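Local structure of endo-beta-1,2-glucanase (Talaromyces funiculosus, 6IMV) at residues A[298-302]-A[303-307]; A[435-438]-A[439-443]. The protein hydrolyses beta-1,2-glucans at internal linkages, as an endo-acting glycoside hydrolase. One frame throughout, in Å; residues are numbered along the deposited sequence.

Overall arrangement
Contact 1 comes first along the chain, in the loop between strand 290-296 and helix 318-337; contact 2 follows on helix 433-443, directly after strand 427-432 of the antiparallel sheet. Their centres are about 15 Å apart and their nearest atoms about 5 Å, without touching. Contact 1 holds a glucose unit directly, whereas in contact 2 the S438 side chain lies about 10 Å from a bound beta-D-glucopyranose. Helix 433-443 starts just after T432 and contains D434, both of the beta-D-glucopyranose pocket. Y384 (to H304, S438, T439), L85 (to W307, N441) and helix 387-392 join the two, so the glucose-holding loop and the D434 helix pack against the same neighbours.

Contact 1 of 2, residues A[298-302]-A[303-307]; sequences GYWFS and SHETW. With GLC (alpha-D-glucopyranose), chain D.
E305 reaches back into the turn made by Y299 to S302 and gathers its amides around one carboxylate. Its CB and CG run past S302 O, both at 3.4 Å, while the backbone E305 N donates to that same S302 O. E305 CG also lies over a face of the H304 imidazole and 3.9 Å from O4 of the bound glucose. With CG beside the backbone N (chi1 -64°) and the chain extended beyond it, the carboxylate arrives under four successive N-H groups. E305 OE1 accepts from Y299 N, which sits well above the carboxylate plane at 2.9 Å, and weakly from F301 N. E305 OE2 takes W300 N on its syn side at 2.7 Å and, weakly, S302 N. The left-handed backbone of F301 goes with the tight curl of these amides. A glutamine here would probably turn an NH2 toward amide donors, leaving part of the turn without its acceptor.

Beside this grip, S302 OG meets H304 ND1 at the ring edge, 2.5 Å away, and S346 N also bonds that hydroxyl. H304 is thereby held with NE2 donating to glucose O4 at 3.0 Å and weakly to O3; D247 and E250 bond the same sugar. Glucose C6 lies over one face of Y299, 3.6 Å from CG, and the Y299 edge in turn stands over the W300 indole. The sugar is consistent with part of the bound sophorose, so this loop probably lines part of the substrate site. A water joins S302 O to T306 OG1. Behind the loop, F301 packs on A327 and R331 of helix 318-337, S303 and T306 on P388 of helix 387-392, and W307 on S84 and L85 of helix 80-94.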
loop_
_atom_site.group_PDB
_atom_site.type_symbol
_atom_site.label_atom_id
_atom_site.label_comp_id
_atom_site.label_asym_id
_atom_site.label_seq_id
_atom_site.Cartn_x
_atom_site.Cartn_y
_atom_site.Cartn_z
ATOM N N GLY A 298 10.032 9.605 10.284
ATOM C CA GLY A 298 9.439 8.322 9.951
ATOM C C GLY A 298 9.542 7.326 11.096
ATOM O O GLY A 298 10.154 7.589 12.130
ATOM N N TYR A 299 8.923 6.158 10.914
ATOM C CA TYR A 299 9.139 5.061 11.829
ATOM C C TYR A 299 10.511 4.458 11.502
ATOM O O TYR A 299 11.445 4.531 12.325
ATOM C CB TYR A 299 7.968 4.073 11.801
ATOM C CG TYR A 299 7.965 3.125 12.972
ATOM C CD1 TYR A 299 7.753 3.587 14.261
ATOM C CD2 TYR A 299 8.224 1.777 12.799
ATOM C CE1 TYR A 299 7.771 2.728 15.349
ATOM C CE2 TYR A 299 8.233 0.900 13.873
ATOM C CZ TYR A 299 8.014 1.379 15.152
ATOM O OH TYR A 299 8.037 0.512 16.201
ATOM N N TRP A 300 10.639 3.915 10.285
ATOM C CA TRP A 300 11.939 3.613 9.660
ATOM C C TRP A 300 12.257 4.617 8.548
ATOM O O TRP A 300 13.386 4.659 8.088
ATOM C CB TRP A 300 11.957 2.195 9.082
ATOM C CG TRP A 300 11.690 1.133 10.097
ATOM C CD1 TRP A 300 12.523 0.721 11.091
ATOM C CD2 TRP A 300 10.495 0.338 10.206
ATOM N NE1 TRP A 300 11.914 -0.254 11.833
ATOM C CE2 TRP A 300 10.684 -0.531 11.300
ATOM C CE3 TRP A 300 9.291 0.278 9.492
ATOM C CZ2 TRP A 300 9.719 -1.453 11.693
ATOM C CZ3 TRP A 300 8.333 -0.630 9.881
ATOM C CH2 TRP A 300 8.543 -1.475 10.973
ATOM N N PHE A 301 11.248 5.378 8.114
ATOM C CA PHE A 301 11.233 6.126 6.840
ATOM C C PHE A 301 11.284 5.145 5.657
ATOM O O PHE A 301 11.838 5.458 4.602
ATOM C CB PHE A 301 12.352 7.172 6.771
ATOM C CG PHE A 301 11.955 8.438 6.054
ATOM C CD1 PHE A 301 11.327 9.468 6.742
ATOM C CD2 PHE A 301 12.166 8.586 4.688
ATOM C CE1 PHE A 301 10.937 10.628 6.088
ATOM C CE2 PHE A 301 11.783 9.749 4.037
ATOM C CZ PHE A 301 11.168 10.766 4.739
ATOM N N SER A 302 10.699 3.955 5.857
ATOM C CA SER A 302 10.279 3.080 4.782
ATOM C C SER A 302 9.195 3.791 3.966
ATOM O O SER A 302 8.300 4.430 4.558
ATOM C CB SER A 302 9.761 1.772 5.329
ATOM O OG SER A 302 9.044 1.049 4.339
ATOM N N SER A 303 9.254 3.641 2.636
ATOM C CA SER A 303 8.288 4.256 1.732
ATOM C C SER A 303 6.851 3.870 2.117
ATOM O O SER A 303 5.938 4.678 1.963
ATOM C CB SER A 303 8.579 3.900 0.290
ATOM O OG SER A 303 9.851 4.386 -0.100
ATOM N N HIS A 304 6.650 2.638 2.609
ATOM C CA HIS A 304 5.293 2.116 2.873
ATOM C C HIS A 304 4.558 2.991 3.894
ATOM O O HIS A 304 3.335 3.039 3.871
ATOM C CB HIS A 304 5.318 0.640 3.309
ATOM C CG HIS A 304 5.532 0.444 4.770
ATOM N ND1 HIS A 304 6.784 0.521 5.355
ATOM C CD2 HIS A 304 4.668 0.185 5.773
ATOM C CE1 HIS A 304 6.677 0.328 6.657
ATOM N NE2 HIS A 304 5.394 0.116 6.935
ATOM N N GLU A 305 5.308 3.688 4.763
ATOM C CA GLU A 305 4.732 4.511 5.842
ATOM C C GLU A 305 3.883 5.670 5.289
ATOM O O GLU A 305 3.103 6.257 6.035
ATOM C CB GLU A 305 5.841 5.052 6.754
ATOM C CG GLU A 305 6.598 3.967 7.491
ATOM C CD GLU A 305 7.954 4.393 8.049
ATOM O OE1 GLU A 305 8.184 5.607 8.214
ATOM O OE2 GLU A 305 8.793 3.502 8.290
ATOM N N THR A 306 4.025 5.973 3.989
ATOM C CA THR A 306 3.385 7.107 3.315
ATOM C C THR A 306 2.057 6.694 2.648
ATOM O O THR A 306 1.381 7.524 2.056
ATOM C CB THR A 306 4.387 7.713 2.320
ATOM O OG1 THR A 306 5.490 8.208 3.082
ATOM C CG2 THR A 306 3.820 8.829 1.475
ATOM N N TRP A 307 1.671 5.420 2.806
ATOM C CA TRP A 307 0.491 4.768 2.206
ATOM C C TRP A 307 -0.780 5.630 2.274
ATOM O O TRP A 307 -1.582 5.598 1.343
ATOM C CB TRP A 307 0.271 3.438 2.927
ATOM C CG TRP A 307 -0.626 2.418 2.299
ATOM C CD1 TRP A 307 -1.960 2.515 2.030
ATOM C CD2 TRP A 307 -0.258 1.052 2.013
ATOM N NE1 TRP A 307 -2.434 1.321 1.551
ATOM C CE2 TRP A 307 -1.420 0.397 1.547
ATOM C CE3 TRP A 307 0.933 0.322 2.118
ATOM C CZ2 TRP A 307 -1.414 -0.944 1.161
ATOM C CZ3 TRP A 307 0.936 -1.005 1.745
ATOM C CH2 TRP A 307 -0.224 -1.628 1.274
HETATM C C1 GLC D . 3.834 -1.470 12.548
HETATM C C2 GLC D . 3.037 -1.611 11.270
HETATM C C3 GLC D . 3.678 -0.823 10.144
HETATM C C4 GLC D . 3.774 0.640 10.541
HETATM C C5 GLC D . 4.566 0.749 11.844
HETATM C C6 GLC D . 4.571 2.180 12.374
HETATM O O1 GLC D . 5.092 -2.136 12.309
HETATM O O2 GLC D . 3.029 -3.002 10.913
HETATM O O3 GLC D . 2.927 -0.928 8.935
HETATM O O4 GLC D . 4.367 1.394 9.475
HETATM O O5 GLC D . 3.996 -0.092 12.855
HETATM O O6 GLC D . 3.242 2.619 12.668
HETATM O O HOH W 1 7.952 7.090 4.011
#

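Contact 2 of 2, residues A[435-438]-A[439-443]; sequences SKVS and TVNAI
V437 and N441, one helical turn apart, make the close side of this contact. N441 N donates to V437 O at 2.9 Å, and N441 CB folds over the same oxygen, 3.4 Å away. V437 CG1, anti to its own N (chi1 -178°), is carried along the helix to 3.7 Å from N441 ND2, which is bonded to L85 O on helix 80-94. The next turn is similarly regular, with A442 N on S438 O at 3.0 Å. The N441-V437 and A442-S438 backbone bonds are the i to i+4 bonds of an alpha helix, here helix 433-443 of an enzyme with an (alpha/alpha)6-barrel architecture; D434, near its start, lines the beta-D-glucopyranose pocket. S438 OG stands between its backbone N and carbonyl carbon (chi1 49°), where it bonds back to D434 O, the carbonyl four residues earlier.

The turn between K436 and V440 is looser. V440 N reaches K436 O only through a weak 3.4 Å bond, and V440 CB and V437 CG1 are 4.3 Å apart; V440 also packs on L38 and E41 of helix 30-41. K436 NZ points to other partners, a salt bridge with E41 and the carbonyls of Y414 and S416. On the T439 side a water links S435 O, to which it donates, with T439 OG1, 2.6 Å from the water.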
loop_
_atom_site.group_PDB
_atom_site.type_symbol
_atom_site.label_atom_id
_atom_site.label_comp_id
_atom_site.label_asym_id
_atom_site.label_seq_id
_atom_site.Cartn_x
_atom_site.Cartn_y
_atom_site.Cartn_z
ATOM N N SER A 435 4.791 -5.061 -2.987
ATOM C CA SER A 435 6.026 -4.653 -3.706
ATOM C C SER A 435 5.757 -4.273 -5.169
ATOM O O SER A 435 6.675 -3.871 -5.864
ATOM C CB SER A 435 7.114 -5.715 -3.628
ATOM O OG SER A 435 6.855 -6.790 -4.511
ATOM N N LYS A 436 4.509 -4.397 -5.638
ATOM C CA LYS A 436 4.225 -4.258 -7.075
ATOM C C LYS A 436 3.046 -3.316 -7.343
ATOM O O LYS A 436 3.143 -2.416 -8.188
ATOM C CB LYS A 436 3.938 -5.633 -7.668
ATOM C CG LYS A 436 5.138 -6.562 -7.738
ATOM C CD LYS A 436 4.766 -7.978 -8.130
ATOM C CE LYS A 436 4.214 -8.104 -9.531
ATOM N NZ LYS A 436 5.160 -7.546 -10.525
ATOM N N VAL A 437 1.924 -3.562 -6.669
ATOM C CA VAL A 437 0.667 -2.902 -6.994
ATOM C C VAL A 437 0.511 -1.620 -6.165
ATOM O O VAL A 437 -0.359 -0.801 -6.479
ATOM C CB VAL A 437 -0.522 -3.866 -6.837
ATOM C CG1 VAL A 437 -1.852 -3.216 -7.206
ATOM C CG2 VAL A 437 -0.297 -5.120 -7.655
ATOM N N SER A 438 1.359 -1.430 -5.141
ATOM C CA SER A 438 1.520 -0.115 -4.497
ATOM C C SER A 438 1.962 0.918 -5.554
ATOM O O SER A 438 1.403 2.010 -5.661
ATOM C CB SER A 438 2.514 -0.184 -3.364
ATOM O OG SER A 438 3.702 -0.842 -3.794
ATOM N N THR A 439 2.974 0.543 -6.342
ATOM C CA THR A 439 3.517 1.373 -7.395
ATOM C C THR A 439 2.447 1.621 -8.464
ATOM O O THR A 439 2.251 2.749 -8.897
ATOM C CB THR A 439 4.773 0.752 -8.008
ATOM O OG1 THR A 439 5.665 0.474 -6.926
ATOM C CG2 THR A 439 5.426 1.664 -9.027
ATOM N N VAL A 440 1.745 0.561 -8.860
ATOM C CA VAL A 440 0.666 0.678 -9.835
ATOM C C VAL A 440 -0.342 1.726 -9.341
ATOM O O VAL A 440 -0.708 2.636 -10.098
ATOM C CB VAL A 440 0.002 -0.678 -10.124
ATOM C CG1 VAL A 440 -1.278 -0.514 -10.944
ATOM C CG2 VAL A 440 0.973 -1.627 -10.810
ATOM N N ASN A 441 -0.752 1.620 -8.073
ATOM C CA ASN A 441 -1.767 2.521 -7.510
ATOM C C ASN A 441 -1.241 3.964 -7.476
ATOM O O ASN A 441 -2.009 4.902 -7.677
ATOM C CB ASN A 441 -2.278 2.020 -6.157
ATOM C CG ASN A 441 -3.422 1.045 -6.322
ATOM O OD1 ASN A 441 -4.409 1.366 -6.985
ATOM N ND2 ASN A 441 -3.301 -0.142 -5.742
ATOM N N ALA A 442 0.068 4.145 -7.269
ATOM C CA ALA A 442 0.681 5.478 -7.333
ATOM C C ALA A 442 0.661 6.024 -8.777
ATOM O O ALA A 442 0.382 7.194 -8.994
ATOM C CB ALA A 442 2.070 5.435 -6.756
ATOM N N ILE A 443 0.962 5.170 -9.759
ATOM C CA ILE A 443 0.917 5.544 -11.183
ATOM C C ILE A 443 -0.497 6.025 -11.554
ATOM O O ILE A 443 -0.630 6.951 -12.328
ATOM C CB ILE A 443 1.384 4.373 -12.073
ATOM C CG1 ILE A 443 2.902 4.190 -12.005
ATOM C CG2 ILE A 443 0.887 4.524 -13.507
ATOM C CD1 ILE A 443 3.399 2.864 -12.550
HETATM O O HOH W 2 7.070 -1.642 -7.529
#